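Long-range contacts in CymD (Pseudomonas putida, PDB 6Z34), which probably serves as a FadL-type outer-membrane channel through which monoaromatic hydrocarbons are taken up: residues 300-305 with 333-338; 239-244 with 279-284; 352-357 with 384-389; 10-15 with 394-399. All blocks are in the same frame, centred on the assembly; numbering follows the deposited sequence.

How the contacts relate
All four contacts belong to the wall of one FadL-type beta-barrel and its N-terminal plug. Contacts 1 and 2 have centres about 10 Å apart and share a seam: strands 281-289 and 294-303 are neighbours, joined where Tyr300 N lies 2.7 Å from Ala284 O and Arg302 N 2.9 Å from Leu282 O. Contacts 3 and 4 are closer still, their centres about 6 Å apart, with Tyr387 O 2.8 Å from Val395 N linking strand 378-388 to strand 393-404. The two pairs are separate, with contact 1 about 28 Å from contact 3 centre to centre, although strands 336-347 and 351-362 adjoin between them. Contact 4 brings the helix 10-15 of the plug against this wall.

Contact 1 of 4, residues 300-305 with 333-338; sequences YKRVYW and YRDTNV
Arg302 and Asn337 face each other as a non-hydrogen-bonded pair in the antiparallel wall of a FadL-type beta-barrel, flanked by the hydrogen-bonded pairs Lys301-Val338 and Val303-Thr336. Arg302 carries the polar contact. Its CB and CG run past the backbone oxygen of Thr336, CG also lying over the rim of one face of the Tyr304 ring. CG stands anti to the backbone N, and a bend at chi2 (80°) sets CD 3.6 Å from Thr336 O. The Arg302 side chain crosses that of Asp335 at about a right angle, guanidinium and carboxylate planes 67° apart, and forms a salt bridge, side-on, with two nitrogens: NE and NH2 each lie 3.2 Å from Asp335 OD2. They meet this oxygen on its anti side, from opposite faces of the carboxylate plane, in bonds that are far from straight (138° at the NE hydrogen). The other carboxylate oxygen, OD1, accepts from Ser306 OG, so both ends of the group are held and its rotation is probably fixed. On the other face of the wall, Lys301 CE lies 3.7 Å from Val338 CG2, the two chains side by side, and Lys301 reaches Leu6 near the N-terminus. Where the strands run out into loops, Trp305 lies alongside Thr336, with Val303 CG1 over the rim of one face of its indole, and Trp305 CB rests 3.6 Å from Tyr333 CB.

Contact 2 of 4, residues 239-244 with 279-284; sequences VYNFKT and PASLVA
Tyr240 and Leu282 meet because both send CG anti to the backbone N, and chi2 of Leu282, at 70°, then places its CD1 at the edge of the tyrosine ring. The two side chains cross at about a right angle, with Tyr240 CD1 3.9 Å from Leu282 CD1. At the far end of the ring Tyr240 OH reaches to 3.2 Å from Ala280 CB, and Phe242 CE1 lies at another part of the ring edge, in its plane. An alanine in place of Tyr240 would probably leave Leu282 CD1 without the ring edge it lies against, Ala280 CB without the hydroxyl and ring that cover it, and the edge of Phe242 without its neighbour. These residues belong to two antiparallel strands of the barrel wall, 234-259 and 281-289, next to each other although a further hairpin arm, 265-273, comes between them in sequence. Four backbone bonds tie them, Asn241 N to Ser281 O being nearly straight (2.7 Å, 172°). On the other face of the strands from Tyr240, Val239 holds CG1 between its backbone N and carbonyl carbon, 3.7 Å from Val283 CB, while Ser281 OG sits 3.3 Å from Asn241 CB. Both polar ends of the Asn241 amide are engaged: OD1 accepts from Arg223 NE, and ND2 donates to Phe242 O. Farther along the chain, Lys243 CG lies 3.5 Å from Ala280 CB.

Contact 3 of 4, residues 352-357 with 384-389; sequences VFRAGV and GFSYAF
Arg354 meets Ser386 through the edge of its guanidinium: NH1 and NH2 both point at Ser386 OG, each 3.0 Å away, and the two donors appear to converge on this hydroxyl, whose place is less sure because it lies too near Asp396 OD1. Val352 CG1 covers the rim of one guanidinium face, 3.4 Å above the plane. The chain reaches the site extended from CG to NE, and its NE is anchored outside the pair, donating to Gln344 OE1 on strand 336-347. An alanine in place of Arg354 would probably leave Gln344 OE1 and Ser386 OG without these donors and open a gap over Val352. The backbones fix the register below: Arg354 N gives a bond of 2.8 Å to Gly384 O, and Ser386 N bonds to Val352 O. On the reverse face Phe353 CD1 touches Phe385 CB at 3.9 Å, Phe353 lying on the surface, as in a lipid-facing barrel wall. Strand 351-362 is thus flanked by 336-347 and 378-388, the latter by 393-404, while the guanidinium side of Arg354 touches Val12 of helix 10-15, Met16 beyond it, and Asp396 of 393-404.

Contact 4 of 4, residues 10-15 with 394-399; sequences GPVSQG and VVDFSL
Pro11 O, close beside Ser398, is gripped twice: Gly15 N donates to it within the helix at 2.9 Å, and a water donates to it at the same distance while giving its other hydrogen to Phe397 O at 2.8 Å. The water thus bridges helix 10-15 and strand 394-399. A second water donates to Gln14 OE1 at 2.6 Å and takes a weak bond from Ser398 OG. With OE1 on the water and NE2 bonded to Asp51 OD2, the Gln14 amide has partners at both ends, which probably fixes its rotation. The short helix belongs to the N-terminal plug that fills the lumen of a FadL-type barrel, and it lies on the inner wall at 39° to the strand, the axes 6.7 Å apart at closest. Its Pro11 ring is the main apolar foot: CB lies 3.7 Å from Ser398 CB, and ring and Asp396 side chain cross at about a right angle, CB to CB 3.8 Å. Gly15 CA comes to 3.2 Å from Ser398 OG; within the helix, a CB on Gly15 would come too near Pro11 O. Phe397 turns away from the helix, its side chain touching Thr428 on strand 422-437, and Val12 CG2 rests against the carboxylate of Asp396.

Contact 1 of 4, residues 300-305 with 333-338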
loop_
_atom_site.group_PDB
_atom_site.type_symbol
_atom_site.label_atom_id
_atom_site.label_comp_id
_atom_site.label_asym_id
_atom_site.label_seq_id
_atom_site.Cartn_x
_atom_site.Cartn_y
_atom_site.Cartn_z
ATOM N N TYR A 300 -1.911 4.151 -16.922
ATOM C CA TYR A 300 -3.303 4.106 -16.526
ATOM C C TYR A 300 -3.501 2.878 -15.663
ATOM O O TYR A 300 -3.038 1.789 -16.016
ATOM C CB TYR A 300 -4.246 4.032 -17.717
ATOM C CG TYR A 300 -5.623 3.602 -17.275
ATOM C CD1 TYR A 300 -6.463 4.490 -16.621
ATOM C CD2 TYR A 300 -6.075 2.302 -17.483
ATOM C CE1 TYR A 300 -7.722 4.111 -16.211
ATOM C CE2 TYR A 300 -7.326 1.910 -17.075
ATOM C CZ TYR A 300 -8.145 2.820 -16.437
ATOM O OH TYR A 300 -9.402 2.448 -16.023
ATOM N N LYS A 301 -4.213 3.038 -14.555
ATOM C CA LYS A 301 -4.387 1.914 -13.654
ATOM C C LYS A 301 -5.809 1.862 -13.114
ATOM O O LYS A 301 -6.364 2.876 -12.679
ATOM C CB LYS A 301 -3.387 1.977 -12.502
ATOM C CG LYS A 301 -3.962 1.402 -11.258
ATOM C CD LYS A 301 -2.946 1.190 -10.204
ATOM C CE LYS A 301 -2.994 2.311 -9.241
ATOM N NZ LYS A 301 -2.346 1.818 -8.013
ATOM N N ARG A 302 -6.376 0.665 -13.140
ATOM C CA ARG A 302 -7.696 0.367 -12.610
ATOM C C ARG A 302 -7.543 -0.563 -11.410
ATOM O O ARG A 302 -7.009 -1.672 -11.551
ATOM C CB ARG A 302 -8.552 -0.288 -13.688
ATOM C CG ARG A 302 -9.931 -0.640 -13.235
ATOM C CD ARG A 302 -10.807 0.580 -13.269
ATOM N NE ARG A 302 -12.202 0.190 -13.150
ATOM C CZ ARG A 302 -13.074 0.206 -14.149
ATOM N NH1 ARG A 302 -12.696 0.608 -15.356
ATOM N NH2 ARG A 302 -14.322 -0.176 -13.933
ATOM N N VAL A 303 -8.001 -0.119 -10.236
ATOM C CA VAL A 303 -7.992 -0.942 -9.029
ATOM C C VAL A 303 -9.397 -1.491 -8.819
ATOM O O VAL A 303 -10.372 -0.735 -8.837
ATOM C CB VAL A 303 -7.519 -0.144 -7.800
ATOM C CG1 VAL A 303 -7.732 -0.949 -6.550
ATOM C CG2 VAL A 303 -6.045 0.236 -7.916
ATOM N N TYR A 304 -9.507 -2.804 -8.618
ATOM C CA TYR A 304 -10.800 -3.481 -8.672
ATOM C C TYR A 304 -11.340 -3.727 -7.260
ATOM O O TYR A 304 -11.474 -4.856 -6.794
ATOM C CB TYR A 304 -10.681 -4.783 -9.456
ATOM C CG TYR A 304 -10.350 -4.599 -10.921
ATOM C CD1 TYR A 304 -11.329 -4.242 -11.836
ATOM C CD2 TYR A 304 -9.048 -4.784 -11.388
ATOM C CE1 TYR A 304 -11.028 -4.074 -13.179
ATOM C CE2 TYR A 304 -8.736 -4.617 -12.727
ATOM C CZ TYR A 304 -9.732 -4.262 -13.614
ATOM O OH TYR A 304 -9.432 -4.090 -14.938
ATOM N N TRP A 305 -11.690 -2.626 -6.590
ATOM C CA TRP A 305 -12.383 -2.728 -5.307
ATOM C C TRP A 305 -13.730 -3.435 -5.437
ATOM O O TRP A 305 -14.134 -4.166 -4.529
ATOM C CB TRP A 305 -12.599 -1.340 -4.710
ATOM C CG TRP A 305 -11.357 -0.565 -4.460
ATOM C CD1 TRP A 305 -10.845 0.432 -5.237
ATOM C CD2 TRP A 305 -10.477 -0.697 -3.341
ATOM N NE1 TRP A 305 -9.692 0.929 -4.673
ATOM C CE2 TRP A 305 -9.440 0.247 -3.512
ATOM C CE3 TRP A 305 -10.456 -1.524 -2.216
ATOM C CZ2 TRP A 305 -8.401 0.388 -2.598
ATOM C CZ3 TRP A 305 -9.414 -1.382 -1.305
ATOM C CH2 TRP A 305 -8.409 -0.430 -1.502
ATOM N N TYR A 333 -16.819 -0.787 -1.852
ATOM C CA TYR A 333 -16.052 0.229 -2.549
ATOM C C TYR A 333 -16.219 0.030 -4.045
ATOM O O TYR A 333 -16.509 -1.069 -4.520
ATOM C CB TYR A 333 -14.567 0.189 -2.166
ATOM C CG TYR A 333 -14.314 0.388 -0.688
ATOM C CD1 TYR A 333 -14.732 -0.552 0.238
ATOM C CD2 TYR A 333 -13.682 1.530 -0.216
ATOM C CE1 TYR A 333 -14.520 -0.376 1.590
ATOM C CE2 TYR A 333 -13.462 1.712 1.141
ATOM C CZ TYR A 333 -13.886 0.750 2.039
ATOM O OH TYR A 333 -13.686 0.900 3.393
ATOM N N ARG A 334 -16.046 1.107 -4.787
ATOM C CA ARG A 334 -16.140 1.065 -6.237
ATOM C C ARG A 334 -14.732 1.044 -6.828
ATOM O O ARG A 334 -13.747 1.331 -6.144
ATOM C CB ARG A 334 -16.955 2.260 -6.766
ATOM C CG ARG A 334 -18.304 2.516 -6.050
ATOM C CD ARG A 334 -18.145 3.177 -4.675
ATOM N NE ARG A 334 -19.413 3.355 -3.967
ATOM C CZ ARG A 334 -19.872 2.523 -3.035
ATOM N NH1 ARG A 334 -19.174 1.444 -2.720
ATOM N NH2 ARG A 334 -21.034 2.760 -2.433
ATOM N N ASP A 335 -14.639 0.678 -8.102
ATOM C CA ASP A 335 -13.334 0.643 -8.748
ATOM C C ASP A 335 -12.707 2.035 -8.734
ATOM O O ASP A 335 -13.393 3.053 -8.602
ATOM C CB ASP A 335 -13.450 0.119 -10.182
ATOM C CG ASP A 335 -13.697 -1.375 -10.235
ATOM O OD1 ASP A 335 -13.892 -1.982 -9.155
ATOM O OD2 ASP A 335 -13.720 -1.940 -11.350
ATOM N N THR A 336 -11.385 2.067 -8.833
ATOM C CA THR A 336 -10.622 3.304 -8.885
ATOM C C THR A 336 -9.799 3.319 -10.161
ATOM O O THR A 336 -9.243 2.293 -10.559
ATOM C CB THR A 336 -9.706 3.450 -7.662
ATOM O OG1 THR A 336 -10.496 3.369 -6.469
ATOM C CG2 THR A 336 -9.014 4.793 -7.670
ATOM N N ASN A 337 -9.770 4.473 -10.824
ATOM C CA ASN A 337 -8.842 4.733 -11.917
ATOM C C ASN A 337 -7.737 5.643 -11.420
ATOM O O ASN A 337 -7.976 6.556 -10.621
ATOM C CB ASN A 337 -9.515 5.397 -13.114
ATOM C CG ASN A 337 -10.551 4.526 -13.748
ATOM O OD1 ASN A 337 -10.244 3.706 -14.602
ATOM N ND2 ASN A 337 -11.796 4.722 -13.366
ATOM N N VAL A 338 -6.527 5.387 -11.892
ATOM C CA VAL A 338 -5.397 6.257 -11.621
ATOM C C VAL A 338 -4.692 6.536 -12.932
ATOM O O VAL A 338 -4.499 5.632 -13.754
ATOM C CB VAL A 338 -4.425 5.646 -10.592
ATOM C CG1 VAL A 338 -3.292 6.614 -10.322
ATOM C CG2 VAL A 338 -5.163 5.313 -9.299
#

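Contact 2 of 4, residues 239-244 with 279-284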
loop_
_atom_site.group_PDB
_atom_site.type_symbol
_atom_site.label_atom_id
_atom_site.label_comp_id
_atom_site.label_asym_id
_atom_site.label_seq_id
_atom_site.Cartn_x
_atom_site.Cartn_y
_atom_site.Cartn_z
ATOM N N VAL A 239 0.767 -4.860 -16.570
ATOM C CA VAL A 239 0.931 -5.757 -15.430
ATOM C C VAL A 239 -0.401 -5.924 -14.722
ATOM O O VAL A 239 -1.118 -4.950 -14.471
ATOM C CB VAL A 239 2.030 -5.279 -14.447
ATOM C CG1 VAL A 239 1.736 -3.887 -13.912
ATOM C CG2 VAL A 239 2.172 -6.275 -13.298
ATOM N N TYR A 240 -0.727 -7.172 -14.405
ATOM C CA TYR A 240 -1.874 -7.504 -13.579
ATOM C C TYR A 240 -1.411 -7.892 -12.179
ATOM O O TYR A 240 -0.610 -8.818 -12.008
ATOM C CB TYR A 240 -2.688 -8.630 -14.201
ATOM C CG TYR A 240 -3.983 -8.898 -13.466
ATOM C CD1 TYR A 240 -5.079 -8.049 -13.609
ATOM C CD2 TYR A 240 -4.119 -10.010 -12.641
ATOM C CE1 TYR A 240 -6.282 -8.303 -12.943
ATOM C CE2 TYR A 240 -5.313 -10.272 -11.977
ATOM C CZ TYR A 240 -6.385 -9.419 -12.129
ATOM O OH TYR A 240 -7.548 -9.710 -11.460
ATOM N N ASN A 241 -1.933 -7.192 -11.183
ATOM C CA ASN A 241 -1.605 -7.433 -9.788
ATOM C C ASN A 241 -2.720 -8.275 -9.173
ATOM O O ASN A 241 -3.897 -7.923 -9.278
ATOM C CB ASN A 241 -1.438 -6.096 -9.070
ATOM C CG ASN A 241 -0.625 -6.212 -7.814
ATOM O OD1 ASN A 241 0.520 -5.775 -7.778
ATOM N ND2 ASN A 241 -1.213 -6.780 -6.765
ATOM N N PHE A 242 -2.356 -9.406 -8.583
ATOM C CA PHE A 242 -3.353 -10.345 -8.092
ATOM C C PHE A 242 -4.011 -9.824 -6.821
ATOM O O PHE A 242 -3.471 -8.959 -6.133
ATOM C CB PHE A 242 -2.727 -11.703 -7.793
ATOM C CG PHE A 242 -2.041 -12.324 -8.961
ATOM C CD1 PHE A 242 -2.541 -12.167 -10.237
ATOM C CD2 PHE A 242 -0.902 -13.082 -8.781
ATOM C CE1 PHE A 242 -1.910 -12.754 -11.316
ATOM C CE2 PHE A 242 -0.263 -13.673 -9.864
ATOM C CZ PHE A 242 -0.765 -13.508 -11.124
ATOM N N LYS A 243 -5.194 -10.370 -6.514
ATOM C CA LYS A 243 -5.826 -10.087 -5.234
ATOM C C LYS A 243 -5.023 -10.731 -4.113
ATOM O O LYS A 243 -4.703 -11.923 -4.169
ATOM C CB LYS A 243 -7.268 -10.594 -5.208
ATOM C CG LYS A 243 -8.091 -10.191 -6.408
ATOM C CD LYS A 243 -9.567 -10.407 -6.161
ATOM C CE LYS A 243 -10.280 -10.769 -7.449
ATOM N NZ LYS A 243 -11.749 -10.885 -7.241
ATOM N N THR A 244 -4.687 -9.945 -3.097
ATOM C CA THR A 244 -3.877 -10.459 -1.999
ATOM C C THR A 244 -4.792 -11.143 -0.995
ATOM O O THR A 244 -5.671 -10.497 -0.420
ATOM C CB THR A 244 -3.091 -9.329 -1.328
ATOM O OG1 THR A 244 -2.350 -8.581 -2.315
ATOM C CG2 THR A 244 -2.136 -9.892 -0.295
ATOM N N PRO A 279 -7.478 -5.758 -3.295
ATOM C CA PRO A 279 -7.997 -5.971 -4.637
ATOM C C PRO A 279 -6.882 -6.111 -5.657
ATOM O O PRO A 279 -5.803 -5.533 -5.524
ATOM C CB PRO A 279 -8.830 -4.711 -4.891
ATOM C CG PRO A 279 -8.144 -3.662 -4.074
ATOM C CD PRO A 279 -7.547 -4.345 -2.884
ATOM N N ALA A 280 -7.172 -6.919 -6.672
ATOM C CA ALA A 280 -6.456 -6.954 -7.934
ATOM C C ALA A 280 -6.317 -5.560 -8.519
ATOM O O ALA A 280 -7.084 -4.664 -8.166
ATOM C CB ALA A 280 -7.188 -7.859 -8.927
ATOM N N SER A 281 -5.333 -5.358 -9.398
ATOM C CA SER A 281 -5.269 -4.127 -10.174
ATOM C C SER A 281 -4.594 -4.408 -11.503
ATOM O O SER A 281 -3.828 -5.360 -11.655
ATOM C CB SER A 281 -4.549 -2.992 -9.437
ATOM O OG SER A 281 -3.264 -3.395 -9.008
ATOM N N LEU A 282 -4.914 -3.571 -12.472
ATOM C CA LEU A 282 -4.376 -3.675 -13.814
ATOM C C LEU A 282 -3.723 -2.348 -14.137
ATOM O O LEU A 282 -4.365 -1.300 -14.009
ATOM C CB LEU A 282 -5.472 -4.005 -14.827
ATOM C CG LEU A 282 -4.983 -4.186 -16.268
ATOM C CD1 LEU A 282 -4.168 -5.481 -16.433
ATOM C CD2 LEU A 282 -6.159 -4.153 -17.231
ATOM N N VAL A 283 -2.448 -2.390 -14.527
ATOM C CA VAL A 283 -1.706 -1.201 -14.927
ATOM C C VAL A 283 -1.252 -1.383 -16.365
ATOM O O VAL A 283 -0.570 -2.363 -16.690
ATOM C CB VAL A 283 -0.499 -0.951 -14.017
ATOM C CG1 VAL A 283 0.201 0.335 -14.429
ATOM C CG2 VAL A 283 -0.935 -0.907 -12.563
ATOM N N ALA A 284 -1.623 -0.441 -17.221
ATOM C CA ALA A 284 -1.138 -0.373 -18.588
ATOM C C ALA A 284 -0.446 0.964 -18.783
ATOM O O ALA A 284 -0.914 1.996 -18.279
ATOM C CB ALA A 284 -2.273 -0.524 -19.600
#

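Contact 3 of 4, residues 352-357 with 384-389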
loop_
_atom_site.group_PDB
_atom_site.type_symbol
_atom_site.label_atom_id
_atom_site.label_comp_id
_atom_site.label_asym_id
_atom_site.label_seq_id
_atom_site.Cartn_x
_atom_site.Cartn_y
_atom_site.Cartn_z
ATOM N N VAL A 352 20.099 13.467 -12.618
ATOM C CA VAL A 352 18.856 13.163 -13.316
ATOM C C VAL A 352 17.742 13.909 -12.598
ATOM O O VAL A 352 17.691 13.908 -11.362
ATOM C CB VAL A 352 18.582 11.644 -13.319
ATOM C CG1 VAL A 352 17.266 11.347 -13.954
ATOM C CG2 VAL A 352 19.707 10.905 -14.020
ATOM N N PHE A 353 16.858 14.558 -13.360
ATOM C CA PHE A 353 15.763 15.333 -12.781
ATOM C C PHE A 353 14.414 14.810 -13.257
ATOM O O PHE A 353 14.248 14.480 -14.435
ATOM C CB PHE A 353 15.910 16.809 -13.120
ATOM C CG PHE A 353 17.121 17.429 -12.510
ATOM C CD1 PHE A 353 17.175 17.673 -11.152
ATOM C CD2 PHE A 353 18.226 17.734 -13.285
ATOM C CE1 PHE A 353 18.307 18.230 -10.581
ATOM C CE2 PHE A 353 19.359 18.289 -12.720
ATOM C CZ PHE A 353 19.402 18.536 -11.369
ATOM N N ARG A 354 13.452 14.727 -12.330
ATOM C CA ARG A 354 12.151 14.129 -12.604
ATOM C C ARG A 354 11.014 15.033 -12.126
ATOM O O ARG A 354 11.175 15.833 -11.205
ATOM C CB ARG A 354 12.002 12.759 -11.931
ATOM C CG ARG A 354 13.262 11.948 -11.850
ATOM C CD ARG A 354 12.944 10.475 -11.788
ATOM N NE ARG A 354 14.117 9.693 -12.140
ATOM C CZ ARG A 354 15.173 9.526 -11.350
ATOM N NH1 ARG A 354 15.204 10.076 -10.142
ATOM N NH2 ARG A 354 16.204 8.801 -11.772
ATOM N N ALA A 355 9.849 14.888 -12.758
ATOM C CA ALA A 355 8.636 15.569 -12.311
ATOM C C ALA A 355 7.433 14.759 -12.772
ATOM O O ALA A 355 7.510 14.042 -13.771
ATOM C CB ALA A 355 8.547 17.005 -12.838
ATOM N N GLY A 356 6.326 14.865 -12.036
ATOM C CA GLY A 356 5.174 14.044 -12.361
ATOM C C GLY A 356 3.876 14.590 -11.817
ATOM O O GLY A 356 3.857 15.432 -10.913
ATOM N N VAL A 357 2.779 14.083 -12.382
ATOM C CA VAL A 357 1.430 14.404 -11.948
ATOM C C VAL A 357 0.672 13.102 -11.751
ATOM O O VAL A 357 0.789 12.170 -12.554
ATOM C CB VAL A 357 0.698 15.302 -12.964
ATOM C CG1 VAL A 357 -0.708 15.593 -12.492
ATOM C CG2 VAL A 357 1.446 16.594 -13.160
ATOM N N GLY A 384 11.695 15.074 -8.277
ATOM C CA GLY A 384 12.790 14.288 -7.735
ATOM C C GLY A 384 14.050 14.438 -8.566
ATOM O O GLY A 384 14.072 15.101 -9.615
ATOM N N PHE A 385 15.106 13.800 -8.070
ATOM C CA PHE A 385 16.420 13.882 -8.671
ATOM C C PHE A 385 17.197 12.627 -8.313
ATOM O O PHE A 385 16.878 11.923 -7.350
ATOM C CB PHE A 385 17.193 15.132 -8.220
ATOM C CG PHE A 385 17.810 15.009 -6.850
ATOM C CD1 PHE A 385 19.040 14.381 -6.676
ATOM C CD2 PHE A 385 17.170 15.542 -5.743
ATOM C CE1 PHE A 385 19.600 14.257 -5.421
ATOM C CE2 PHE A 385 17.729 15.433 -4.482
ATOM C CZ PHE A 385 18.944 14.788 -4.320
ATOM N N SER A 386 18.235 12.368 -9.107
ATOM C CA SER A 386 19.197 11.323 -8.827
ATOM C C SER A 386 20.602 11.896 -8.954
ATOM O O SER A 386 20.860 12.789 -9.768
ATOM C CB SER A 386 19.025 10.131 -9.768
ATOM O OG SER A 386 17.959 9.312 -9.344
ATOM N N TYR A 387 21.498 11.390 -8.118
ATOM C CA TYR A 387 22.911 11.698 -8.209
ATOM C C TYR A 387 23.680 10.389 -8.220
ATOM O O TYR A 387 23.380 9.482 -7.436
ATOM C CB TYR A 387 23.384 12.575 -7.055
ATOM C CG TYR A 387 24.776 13.108 -7.284
ATOM C CD1 TYR A 387 24.984 14.228 -8.068
ATOM C CD2 TYR A 387 25.888 12.466 -6.750
ATOM C CE1 TYR A 387 26.270 14.719 -8.297
ATOM C CE2 TYR A 387 27.170 12.944 -6.969
ATOM C CZ TYR A 387 27.357 14.069 -7.744
ATOM O OH TYR A 387 28.632 14.554 -7.969
ATOM N N ALA A 388 24.648 10.286 -9.125
ATOM C CA ALA A 388 25.524 9.127 -9.201
ATOM C C ALA A 388 26.881 9.548 -8.653
ATOM O O ALA A 388 27.557 10.391 -9.242
ATOM C CB ALA A 388 25.624 8.609 -10.630
ATOM N N PHE A 389 27.249 9.011 -7.490
ATOM C CA PHE A 389 28.562 9.283 -6.930
ATOM C C PHE A 389 29.663 8.525 -7.652
ATOM O O PHE A 389 30.840 8.849 -7.464
ATOM C CB PHE A 389 28.615 8.911 -5.443
ATOM C CG PHE A 389 27.746 9.756 -4.564
ATOM C CD1 PHE A 389 26.406 9.452 -4.393
ATOM C CD2 PHE A 389 28.273 10.838 -3.888
ATOM C CE1 PHE A 389 25.607 10.235 -3.589
ATOM C CE2 PHE A 389 27.482 11.618 -3.069
ATOM C CZ PHE A 389 26.145 11.317 -2.919
#

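Contact 4 of 4, residues 10-15 with 394-399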
loop_
_atom_site.group_PDB
_atom_site.type_symbol
_atom_site.label_atom_id
_atom_site.label_comp_id
_atom_site.label_asym_id
_atom_site.label_seq_id
_atom_site.Cartn_x
_atom_site.Cartn_y
_atom_site.Cartn_z
ATOM N N GLY A 10 9.059 3.595 -4.895
ATOM C CA GLY A 10 10.427 4.071 -4.921
ATOM C C GLY A 10 10.526 5.484 -5.474
ATOM O O GLY A 10 9.573 6.013 -6.058
ATOM N N PRO A 11 11.691 6.122 -5.311
ATOM C CA PRO A 11 11.796 7.561 -5.640
ATOM C C PRO A 11 11.757 7.871 -7.123
ATOM O O PRO A 11 11.447 9.015 -7.488
ATOM C CB PRO A 11 13.144 7.977 -5.030
ATOM C CG PRO A 11 13.572 6.814 -4.155
ATOM C CD PRO A 11 12.934 5.587 -4.737
ATOM N N VAL A 12 12.068 6.911 -7.991
ATOM C CA VAL A 12 12.085 7.202 -9.423
ATOM C C VAL A 12 10.665 7.188 -9.972
ATOM O O VAL A 12 10.250 8.096 -10.712
ATOM C CB VAL A 12 12.985 6.190 -10.159
ATOM C CG1 VAL A 12 12.920 6.414 -11.636
ATOM C CG2 VAL A 12 14.440 6.268 -9.659
ATOM N N SER A 13 9.911 6.143 -9.632
ATOM C CA SER A 13 8.497 6.093 -9.963
ATOM C C SER A 13 7.734 7.238 -9.294
ATOM O O SER A 13 6.987 7.968 -9.957
ATOM C CB SER A 13 7.946 4.739 -9.546
ATOM O OG SER A 13 6.574 4.801 -9.328
ATOM N N GLN A 14 7.928 7.434 -7.983
ATOM C CA GLN A 14 7.188 8.496 -7.294
ATOM C C GLN A 14 7.575 9.876 -7.811
ATOM O O GLN A 14 6.731 10.769 -7.892
ATOM C CB GLN A 14 7.407 8.427 -5.777
ATOM C CG GLN A 14 6.657 7.304 -5.067
ATOM C CD GLN A 14 6.958 7.242 -3.576
ATOM O OE1 GLN A 14 7.109 8.269 -2.917
ATOM N NE2 GLN A 14 7.053 6.033 -3.043
ATOM N N GLY A 15 8.851 10.082 -8.149
ATOM C CA GLY A 15 9.249 11.369 -8.688
ATOM C C GLY A 15 8.583 11.680 -10.007
ATOM O O GLY A 15 8.514 12.853 -10.404
ATOM N N VAL A 394 24.352 5.157 -6.544
ATOM C CA VAL A 394 23.391 6.162 -6.993
ATOM C C VAL A 394 22.418 6.473 -5.867
ATOM O O VAL A 394 21.924 5.567 -5.188
ATOM C CB VAL A 394 22.626 5.714 -8.258
ATOM C CG1 VAL A 394 21.527 6.724 -8.617
ATOM C CG2 VAL A 394 23.591 5.545 -9.443
ATOM N N VAL A 395 22.144 7.758 -5.673
ATOM C CA VAL A 395 21.139 8.223 -4.725
ATOM C C VAL A 395 19.961 8.771 -5.508
ATOM O O VAL A 395 20.143 9.493 -6.494
ATOM C CB VAL A 395 21.703 9.288 -3.769
ATOM C CG1 VAL A 395 20.605 9.827 -2.892
ATOM C CG2 VAL A 395 22.780 8.674 -2.926
ATOM N N ASP A 396 18.752 8.397 -5.083
ATOM C CA ASP A 396 17.512 8.861 -5.683
ATOM C C ASP A 396 16.673 9.506 -4.599
ATOM O O ASP A 396 16.682 9.046 -3.455
ATOM C CB ASP A 396 16.732 7.724 -6.329
ATOM C CG ASP A 396 17.581 6.891 -7.265
ATOM O OD1 ASP A 396 17.821 7.331 -8.405
ATOM O OD2 ASP A 396 17.989 5.782 -6.870
ATOM N N PHE A 397 15.943 10.562 -4.962
ATOM C CA PHE A 397 15.174 11.322 -3.993
ATOM C C PHE A 397 13.899 11.844 -4.630
ATOM O O PHE A 397 13.896 12.270 -5.784
ATOM C CB PHE A 397 15.962 12.500 -3.426
ATOM C CG PHE A 397 15.137 13.412 -2.564
ATOM C CD1 PHE A 397 14.946 13.125 -1.226
ATOM C CD2 PHE A 397 14.552 14.553 -3.091
ATOM C CE1 PHE A 397 14.188 13.962 -0.425
ATOM C CE2 PHE A 397 13.786 15.391 -2.293
ATOM C CZ PHE A 397 13.609 15.095 -0.961
ATOM N N SER A 398 12.834 11.879 -3.832
ATOM C CA SER A 398 11.491 12.124 -4.337
ATOM C C SER A 398 10.680 12.904 -3.309
ATOM O O SER A 398 10.759 12.632 -2.108
ATOM C CB SER A 398 10.800 10.798 -4.642
ATOM O OG SER A 398 9.787 10.953 -5.596
ATOM N N LEU A 399 9.887 13.853 -3.794
ATOM C CA LEU A 399 8.933 14.592 -2.981
ATOM C C LEU A 399 7.596 14.650 -3.710
ATOM O O LEU A 399 7.545 15.020 -4.887
ATOM C CB LEU A 399 9.443 15.997 -2.688
ATOM C CG LEU A 399 8.711 16.708 -1.558
ATOM C CD1 LEU A 399 9.140 16.145 -0.214
ATOM C CD2 LEU A 399 8.977 18.199 -1.635
HETATM O O HOH W 1 13.261 11.142 -8.215
HETATM O O HOH W 2 7.941 10.780 -3.046
#